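Local coordinates for protein lantibiotic dehydratase (Microbispora corallina, PDB 5EHK) that probably dehydrates serine and threonine residues of the NAI-107 precursor peptide, using glutamate delivered by glutamyl-tRNA, at residues Arg183-Arg188 against Thr283-Pro288; Val194-His199 against Glu279-Ala284. All blocks are in the same frame, centred on the assembly; numbering follows the deposited sequence.

Interaction 1. Residues Arg183-Arg188 against Thr283-Pro288; sequences RLERDR and TALRPP
The C-terminal end of helix 174-185 meets the loop that leaves strand 281-283, a helix-to-loop contact in the N-terminal family region of the dehydratase and a case in which one buried carboxylate takes partners from two residues of a loop. Glu185 carries it. Its CG lies anti to the carbonyl carbon (chi1 -82°) and the chain runs extended from there, which delivers the carboxylate to the loop. Thr283 OG1 donates to Glu185 OE2 at 2.6 Å, the hydroxyl reaching the anti lone pair, the one facing away from OE1. With OG1 set between its own backbone N and carbonyl carbon (chi1 72°), Thr283 directs its hydroxyl at Glu185 and leaves CG2 beside the Glu185 chain. Arg286, extended from CG to NE, crosses Glu185 at about a right angle. Glu185 OE2 sits over one face of the guanidinium, 3.2 Å from Arg286 NE. Because this oxygen lies well out of the guanidinium plane, no N-H points at it and the salt bridge rests on charge; the two planes stand 61° apart. Leu285 closes the apolar side: its CD1 lies 3.8 Å from Leu184 CB and 4.1 Å from Glu185 CG. Leu184 also packs on Val298 and Val302 of helix 294-306. The buried carboxylate thus receives a directional hydroxyl bond and electrostatic support from an arginine, a setting expected to favour its ionised form.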
loop_
_atom_site.group_PDB
_atom_site.type_symbol
_atom_site.label_atom_id
_atom_site.label_comp_id
_atom_site.label_asym_id
_atom_site.label_seq_id
_atom_site.Cartn_x
_atom_site.Cartn_y
_atom_site.Cartn_z
ATOM N N ARG A 183 -20.543 -41.956 -13.025
ATOM C CA ARG A 183 -21.483 -43.071 -12.949
ATOM C C ARG A 183 -20.732 -44.365 -13.132
ATOM O O ARG A 183 -21.054 -45.364 -12.497
ATOM C CB ARG A 183 -22.575 -42.941 -14.008
ATOM C CG ARG A 183 -23.659 -41.909 -13.682
ATOM C CD ARG A 183 -24.481 -41.549 -14.916
ATOM N NE ARG A 183 -25.114 -42.709 -15.546
ATOM C CZ ARG A 183 -25.601 -42.711 -16.785
ATOM N NH1 ARG A 183 -25.506 -41.625 -17.542
ATOM N NH2 ARG A 183 -26.160 -43.807 -17.278
ATOM N N LEU A 184 -19.713 -44.342 -13.981
ATOM C CA LEU A 184 -18.838 -45.490 -14.123
ATOM C C LEU A 184 -17.993 -45.720 -12.846
ATOM O O LEU A 184 -17.656 -46.865 -12.524
ATOM C CB LEU A 184 -17.931 -45.299 -15.341
ATOM C CG LEU A 184 -18.556 -45.448 -16.734
ATOM C CD1 LEU A 184 -17.483 -45.606 -17.797
ATOM C CD2 LEU A 184 -19.509 -46.615 -16.781
ATOM N N GLU A 185 -17.704 -44.647 -12.098
ATOM C CA GLU A 185 -16.829 -44.718 -10.910
ATOM C C GLU A 185 -17.533 -45.339 -9.695
ATOM O O GLU A 185 -16.887 -45.807 -8.755
ATOM C CB GLU A 185 -16.232 -43.336 -10.553
ATOM C CG GLU A 185 -14.977 -42.931 -11.381
ATOM C CD GLU A 185 -14.492 -41.478 -11.146
ATOM O OE1 GLU A 185 -15.272 -40.630 -10.648
ATOM O OE2 GLU A 185 -13.317 -41.187 -11.478
ATOM N N ARG A 186 -18.861 -45.340 -9.724
ATOM C CA ARG A 186 -19.660 -45.949 -8.666
ATOM C C ARG A 186 -19.786 -47.468 -8.870
ATOM O O ARG A 186 -20.122 -48.208 -7.952
ATOM C CB ARG A 186 -21.033 -45.285 -8.601
ATOM C CG ARG A 186 -20.990 -43.814 -8.239
ATOM C CD ARG A 186 -22.376 -43.193 -8.334
ATOM N NE ARG A 186 -23.397 -44.027 -7.690
ATOM C CZ ARG A 186 -24.675 -43.682 -7.535
ATOM N NH1 ARG A 186 -25.112 -42.502 -7.968
ATOM N NH2 ARG A 186 -25.517 -44.526 -6.948
ATOM N N ASP A 187 -19.523 -47.925 -10.084
ATOM C CA ASP A 187 -19.531 -49.352 -10.380
ATOM C C ASP A 187 -18.309 -50.038 -9.762
ATOM O O ASP A 187 -17.206 -49.992 -10.327
ATOM C CB ASP A 187 -19.574 -49.545 -11.897
ATOM C CG ASP A 187 -19.652 -51.006 -12.321
ATOM O OD1 ASP A 187 -20.584 -51.333 -13.092
ATOM O OD2 ASP A 187 -18.778 -51.811 -11.921
ATOM N N ARG A 188 -18.507 -50.696 -8.619
ATOM C CA ARG A 188 -17.389 -51.297 -7.890
ATOM C C ARG A 188 -16.701 -52.396 -8.668
ATOM O O ARG A 188 -15.530 -52.697 -8.416
ATOM C CB ARG A 188 -17.828 -51.863 -6.548
ATOM C CG ARG A 188 -18.512 -50.885 -5.635
ATOM C CD ARG A 188 -18.725 -51.517 -4.285
ATOM N NE ARG A 188 -19.422 -50.611 -3.386
ATOM C CZ ARG A 188 -19.704 -50.892 -2.118
ATOM N NH1 ARG A 188 -19.326 -52.055 -1.603
ATOM N NH2 ARG A 188 -20.344 -50.005 -1.362
ATOM N N THR A 283 -9.486 -42.019 -10.474
ATOM C CA THR A 283 -9.529 -43.257 -11.267
ATOM C C THR A 283 -8.969 -42.980 -12.648
ATOM O O THR A 283 -8.973 -41.831 -13.090
ATOM C CB THR A 283 -10.957 -43.867 -11.384
ATOM O OG1 THR A 283 -11.762 -43.065 -12.258
ATOM C CG2 THR A 283 -11.626 -43.923 -10.026
ATOM N N ALA A 284 -8.467 -44.017 -13.315
ATOM C CA ALA A 284 -7.938 -43.865 -14.670
ATOM C C ALA A 284 -9.053 -43.504 -15.656
ATOM O O ALA A 284 -8.794 -43.001 -16.748
ATOM C CB ALA A 284 -7.222 -45.128 -15.112
ATOM N N LEU A 285 -10.293 -43.749 -15.246
ATOM C CA LEU A 285 -11.451 -43.395 -16.050
ATOM C C LEU A 285 -11.480 -41.930 -16.484
ATOM O O LEU A 285 -11.854 -41.621 -17.613
ATOM C CB LEU A 285 -12.748 -43.771 -15.329
ATOM C CG LEU A 285 -12.980 -45.276 -15.226
ATOM C CD1 LEU A 285 -14.243 -45.560 -14.442
ATOM C CD2 LEU A 285 -13.061 -45.864 -16.618
ATOM N N ARG A 286 -11.089 -41.033 -15.588
ATOM C CA ARG A 286 -11.050 -39.603 -15.883
ATOM C C ARG A 286 -9.958 -39.281 -16.899
ATOM O O ARG A 286 -8.849 -39.838 -16.854
ATOM C CB ARG A 286 -10.892 -38.821 -14.577
ATOM C CG ARG A 286 -12.133 -38.897 -13.697
ATOM C CD ARG A 286 -11.952 -38.167 -12.398
ATOM N NE ARG A 286 -13.217 -38.007 -11.690
ATOM C CZ ARG A 286 -13.328 -37.626 -10.421
ATOM N NH1 ARG A 286 -12.239 -37.466 -9.670
ATOM N NH2 ARG A 286 -14.532 -37.474 -9.876
ATOM N N PRO A 287 -10.299 -38.424 -17.868
ATOM C CA PRO A 287 -9.421 -38.084 -18.990
ATOM C C PRO A 287 -8.184 -37.363 -18.485
ATOM O O PRO A 287 -8.339 -36.380 -17.760
ATOM C CB PRO A 287 -10.281 -37.140 -19.835
ATOM C CG PRO A 287 -11.703 -37.375 -19.397
ATOM C CD PRO A 287 -11.594 -37.724 -17.942
ATOM N N PRO A 288 -6.982 -37.861 -18.824
ATOM C CA PRO A 288 -5.694 -37.309 -18.367
ATOM C C PRO A 288 -5.411 -35.886 -18.855
ATOM O O PRO A 288 -4.531 -35.228 -18.300
ATOM C CB PRO A 288 -4.658 -38.266 -18.979
ATOM C CG PRO A 288 -5.378 -38.932 -20.116
ATOM C CD PRO A 288 -6.800 -39.038 -19.685
#

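Interaction 2. Residues Val194-His199 against Glu279-Ala284; sequences VTVQAH and ELLITA
Antiparallel strand pairing joins 195-198 to 281-283, the central and an outer strand of a small three-stranded sheet whose other outer strand is 248-249. The axes pass 4.7 Å apart at 152°. Gln197 and Ile282 form the hydrogen-bonded pair: Ile282 N reaches Gln197 O at 2.9 Å, nearly along the C=O axis, whereas Gln197 N approaches Ile282 O from above the carbonyl plane at 3.2 Å. Ala284 N to Thr195 O extends the ladder at one end, and His199 N to Leu280 O at the other. Three helices, 235-243, 250-260 and 267-278, come between strands 195-198 and 281-283 along the chain, with 248-249 after the first of them, a topology consistent with the winged-helix module of lantibiotic dehydratases that in relatives recognises the leader peptide. On the face toward helices 188-191 and 267-278, Val196 CG1 meets Thr283 CG2 at 4.0 Å. Leu281, whose pair with Ala198 is non-hydrogen-bonded, brings CD2 against Gln197 O and packs on Leu272 and Met275 of helix 267-278. The other face carries Gln197 and Ile282. There a water donates to both Gln197 OE1 and Ile282 O, and OE1 also accepts from Asp599 N. Ile282 CD1 lies obliquely against the His199 ring, 4.0 Å from CD2; ND1 is bonded to Thr201 N.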
loop_
_atom_site.group_PDB
_atom_site.type_symbol
_atom_site.label_atom_id
_atom_site.label_comp_id
_atom_site.label_asym_id
_atom_site.label_seq_id
_atom_site.Cartn_x
_atom_site.Cartn_y
_atom_site.Cartn_z
ATOM N N VAL A 194 -9.980 -50.741 -13.555
ATOM C CA VAL A 194 -9.096 -49.610 -13.811
ATOM C C VAL A 194 -8.071 -49.399 -12.687
ATOM O O VAL A 194 -8.159 -50.012 -11.611
ATOM C CB VAL A 194 -9.905 -48.318 -13.958
ATOM C CG1 VAL A 194 -11.056 -48.526 -14.939
ATOM C CG2 VAL A 194 -10.442 -47.892 -12.600
ATOM N N THR A 195 -7.116 -48.507 -12.933
ATOM C CA THR A 195 -6.138 -48.120 -11.924
ATOM C C THR A 195 -6.593 -46.890 -11.117
ATOM O O THR A 195 -7.350 -46.054 -11.618
ATOM C CB THR A 195 -4.776 -47.828 -12.579
ATOM O OG1 THR A 195 -4.922 -46.833 -13.601
ATOM C CG2 THR A 195 -4.190 -49.094 -13.186
ATOM N N VAL A 196 -6.145 -46.783 -9.865
ATOM C CA VAL A 196 -6.425 -45.588 -9.049
ATOM C C VAL A 196 -5.120 -45.037 -8.461
ATOM O O VAL A 196 -4.124 -45.775 -8.332
ATOM C CB VAL A 196 -7.415 -45.858 -7.895
ATOM C CG1 VAL A 196 -8.762 -46.276 -8.443
ATOM C CG2 VAL A 196 -6.874 -46.919 -6.968
ATOM N N GLN A 197 -5.117 -43.747 -8.125
ATOM C CA GLN A 197 -3.967 -43.142 -7.456
ATOM C C GLN A 197 -4.384 -42.036 -6.519
ATOM O O GLN A 197 -5.470 -41.460 -6.671
ATOM C CB GLN A 197 -2.953 -42.594 -8.445
ATOM C CG GLN A 197 -3.293 -41.238 -9.023
ATOM C CD GLN A 197 -2.368 -40.870 -10.170
ATOM O OE1 GLN A 197 -2.686 -41.086 -11.335
ATOM N NE2 GLN A 197 -1.217 -40.315 -9.844
ATOM N N ALA A 198 -3.532 -41.741 -5.536
ATOM C CA ALA A 198 -3.835 -40.664 -4.597
ATOM C C ALA A 198 -3.774 -39.320 -5.300
ATOM O O ALA A 198 -2.865 -39.056 -6.082
ATOM C CB ALA A 198 -2.896 -40.684 -3.425
ATOM N N HIS A 199 -4.777 -38.492 -5.051
ATOM C CA HIS A 199 -4.801 -37.121 -5.539
ATOM C C HIS A 199 -3.487 -36.474 -5.106
ATOM O O HIS A 199 -3.045 -36.656 -3.974
ATOM C CB HIS A 199 -5.979 -36.383 -4.906
ATOM C CG HIS A 199 -6.280 -35.059 -5.541
ATOM N ND1 HIS A 199 -5.411 -33.989 -5.494
ATOM C CD2 HIS A 199 -7.379 -34.619 -6.192
ATOM C CE1 HIS A 199 -5.950 -32.959 -6.119
ATOM N NE2 HIS A 199 -7.146 -33.313 -6.547
ATOM N N GLU A 279 -12.918 -37.585 -4.280
ATOM C CA GLU A 279 -11.724 -37.156 -4.981
ATOM C C GLU A 279 -10.469 -37.253 -4.127
ATOM O O GLU A 279 -9.524 -36.518 -4.349
ATOM C CB GLU A 279 -11.895 -35.752 -5.555
ATOM C CG GLU A 279 -12.549 -35.767 -6.913
ATOM C CD GLU A 279 -12.673 -34.397 -7.510
ATOM O OE1 GLU A 279 -12.776 -33.431 -6.729
ATOM O OE2 GLU A 279 -12.679 -34.291 -8.754
ATOM N N LEU A 280 -10.479 -38.139 -3.133
ATOM C CA LEU A 280 -9.259 -38.496 -2.423
ATOM C C LEU A 280 -8.480 -39.446 -3.331
ATOM O O LEU A 280 -7.265 -39.592 -3.206
ATOM C CB LEU A 280 -9.577 -39.201 -1.103
ATOM C CG LEU A 280 -10.279 -38.412 0.004
ATOM C CD1 LEU A 280 -10.069 -39.077 1.340
ATOM C CD2 LEU A 280 -9.783 -37.000 0.041
ATOM N N LEU A 281 -9.197 -40.116 -4.228
ATOM C CA LEU A 281 -8.566 -40.921 -5.266
ATOM C C LEU A 281 -8.978 -40.425 -6.636
ATOM O O LEU A 281 -9.988 -39.740 -6.776
ATOM C CB LEU A 281 -8.898 -42.401 -5.129
ATOM C CG LEU A 281 -8.230 -43.150 -3.988
ATOM C CD1 LEU A 281 -8.928 -44.486 -3.772
ATOM C CD2 LEU A 281 -6.765 -43.353 -4.308
ATOM N N ILE A 282 -8.158 -40.731 -7.632
ATOM C CA ILE A 282 -8.432 -40.376 -9.014
ATOM C C ILE A 282 -8.369 -41.650 -9.837
ATOM O O ILE A 282 -7.316 -42.302 -9.872
ATOM C CB ILE A 282 -7.375 -39.416 -9.553
ATOM C CG1 ILE A 282 -7.418 -38.093 -8.780
ATOM C CG2 ILE A 282 -7.583 -39.200 -11.037
ATOM C CD1 ILE A 282 -6.379 -37.073 -9.216
ATOM N N THR A 283 -9.486 -42.019 -10.474
ATOM C CA THR A 283 -9.529 -43.257 -11.267
ATOM C C THR A 283 -8.969 -42.980 -12.648
ATOM O O THR A 283 -8.973 -41.831 -13.090
ATOM C CB THR A 283 -10.957 -43.867 -11.384
ATOM O OG1 THR A 283 -11.762 -43.065 -12.258
ATOM C CG2 THR A 283 -11.626 -43.923 -10.026
ATOM N N ALA A 284 -8.467 -44.017 -13.315
ATOM C CA ALA A 284 -7.938 -43.865 -14.670
ATOM C C ALA A 284 -9.053 -43.504 -15.656
ATOM O O ALA A 284 -8.794 -43.001 -16.748
ATOM C CB ALA A 284 -7.222 -45.128 -15.112
HETATM O O HOH W 1 -5.152 -42.632 -11.728
#

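In the fold
Interactions 1 and 2 are overlapping uses of one piece of chain: Thr283 and Ala284 belong to both, and the centres of the two interactions are about 8 Å apart. Thr283 faces both ways: its methyl meets Val196 as well as Glu185, and its hydroxyl is bonded to Glu185, so this residue is one of the links between the sheet and helix 174-185. Two further contacts join the pair directly. Arg286 NH1 lies 3.3 Å from Glu279 OE2, a weak ion pair spanning strand 281-283 from the turn ahead of it to the loop behind it, and Leu285 CD2 packs on Val194 CG1 at 3.7 Å. Ala284 O also accepts from His297, which fastens the exit of the strand to helix 294-306.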